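PDB 6GMM: adhesin LabA from Helicobacter pylori, which probably mediates attachment of the bacterium to gastric mucosa by acting as a lectin that recognises LacdiNAc glycans. Local coordinates for residues Phe145-Gly149 against Gly332-Gly336. Numbering follows the deposited sequence.
Sequences FGSSG and GHLRG
A type I beta turn, Gly-146 to Gly-149, follows helix 128-145 and meets the loop that leaves helix 327-330 through a Schellman motif at Gly-332. The contact ties the loop before strand 161-165 to that before helix 354-366, 183 residues apart in the mostly helical exodomain. Gly-149 N closes the turn on Gly-146 O at 3.2 Å; Ser-147 and Ser-148 hold the corners, and both glycines have positive phi. Leu-334 and Arg-335 are extended. The nearest CA atoms, of Ser-148 and Gly-336, are 4.9 Å apart; the nearly straight hydrogen bond from Gly-336 N to Ser-147 O measures 2.9 Å. Arg-335, chi1 m and then t, t, stretches along the turn: its CD lies 3.3 Å from Ser-148 O and its NH2 3.8 Å from CE2 of the Phe-145 ring (chi1 -91°, chi2 81°). Its guanidinium turns one face to Gly-149 O, while NE hydrogen-bonds to Gly-348 O and Tyr-353 adds a cation-pi contact. An ideal CB on Gly-149 would sit 1.9 Å from Arg-335 NE; Gly-149 CA stays 3.4 Å away.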
loop_
_atom_site.group_PDB
_atom_site.type_symbol
_atom_site.label_atom_id
_atom_site.label_comp_id
_atom_site.label_asym_id
_atom_site.label_seq_id
_atom_site.Cartn_x
_atom_site.Cartn_y
_atom_site.Cartn_z
ATOM N N PHE A 145 -18.926 -6.920 -1.315
ATOM C CA PHE A 145 -18.223 -8.207 -1.350
ATOM C C PHE A 145 -19.129 -9.278 -1.938
ATOM O O PHE A 145 -18.634 -10.227 -2.516
ATOM C CB PHE A 145 -17.797 -8.636 0.069
ATOM C CG PHE A 145 -16.420 -8.188 0.488
ATOM C CD1 PHE A 145 -16.204 -6.898 0.964
ATOM C CD2 PHE A 145 -15.351 -9.077 0.487
ATOM C CE1 PHE A 145 -14.943 -6.505 1.418
ATOM C CE2 PHE A 145 -14.107 -8.691 0.977
ATOM C CZ PHE A 145 -13.901 -7.398 1.405
ATOM N N GLY A 146 -20.441 -9.143 -1.740
ATOM C CA GLY A 146 -21.431 -10.099 -2.239
ATOM C C GLY A 146 -21.450 -11.420 -1.492
ATOM O O GLY A 146 -20.686 -11.616 -0.534
ATOM N N SER A 147 -22.323 -12.344 -1.927
ATOM C CA SER A 147 -22.470 -13.644 -1.263
ATOM C C SER A 147 -21.192 -14.486 -1.321
ATOM O O SER A 147 -20.853 -15.137 -0.338
ATOM C CB SER A 147 -23.690 -14.404 -1.789
ATOM O OG SER A 147 -23.380 -15.529 -2.596
ATOM N N SER A 148 -20.471 -14.417 -2.443
ATOM C CA SER A 148 -19.226 -15.141 -2.703
ATOM C C SER A 148 -17.997 -14.526 -2.001
ATOM O O SER A 148 -16.942 -15.179 -1.883
ATOM C CB SER A 148 -18.974 -15.176 -4.207
ATOM O OG SER A 148 -18.811 -13.857 -4.707
ATOM N N GLY A 149 -18.122 -13.257 -1.624
ATOM C CA GLY A 149 -17.038 -12.505 -1.014
ATOM C C GLY A 149 -15.985 -12.106 -2.027
ATOM O O GLY A 149 -14.910 -11.653 -1.637
ATOM N N GLY A 332 -22.280 -19.463 11.936
ATOM C CA GLY A 332 -22.257 -20.072 10.607
ATOM C C GLY A 332 -22.434 -19.138 9.427
ATOM O O GLY A 332 -22.835 -19.579 8.344
ATOM N N HIS A 333 -22.109 -17.856 9.608
ATOM C CA HIS A 333 -22.166 -16.902 8.511
ATOM C C HIS A 333 -20.823 -16.922 7.760
ATOM O O HIS A 333 -19.826 -16.408 8.262
ATOM C CB HIS A 333 -22.469 -15.494 9.027
ATOM C CG HIS A 333 -23.809 -15.359 9.670
ATOM N ND1 HIS A 333 -24.215 -14.160 10.220
ATOM C CD2 HIS A 333 -24.800 -16.271 9.815
ATOM C CE1 HIS A 333 -25.424 -14.383 10.702
ATOM N NE2 HIS A 333 -25.819 -15.642 10.485
ATOM N N LEU A 334 -20.795 -17.559 6.589
ATOM C CA LEU A 334 -19.615 -17.647 5.716
ATOM C C LEU A 334 -20.038 -17.293 4.286
ATOM O O LEU A 334 -21.212 -17.000 4.040
ATOM C CB LEU A 334 -19.018 -19.077 5.732
ATOM C CG LEU A 334 -18.361 -19.593 7.014
ATOM C CD1 LEU A 334 -17.776 -20.961 6.797
ATOM C CD2 LEU A 334 -17.286 -18.667 7.510
ATOM N N ARG A 335 -19.090 -17.362 3.338
ATOM C CA ARG A 335 -19.342 -17.094 1.928
ATOM C C ARG A 335 -20.038 -18.286 1.261
ATOM O O ARG A 335 -19.937 -19.408 1.763
ATOM C CB ARG A 335 -18.022 -16.769 1.207
ATOM C CG ARG A 335 -17.374 -15.472 1.665
ATOM C CD ARG A 335 -15.903 -15.385 1.267
ATOM N NE ARG A 335 -15.401 -14.043 1.553
ATOM C CZ ARG A 335 -14.128 -13.675 1.538
ATOM N NH1 ARG A 335 -13.174 -14.565 1.277
ATOM N NH2 ARG A 335 -13.794 -12.413 1.787
ATOM N N GLY A 336 -20.732 -18.013 0.149
ATOM C CA GLY A 336 -21.439 -18.980 -0.694
ATOM C C GLY A 336 -22.110 -20.143 0.008
ATOM O O GLY A 336 -21.539 -21.233 0.092
#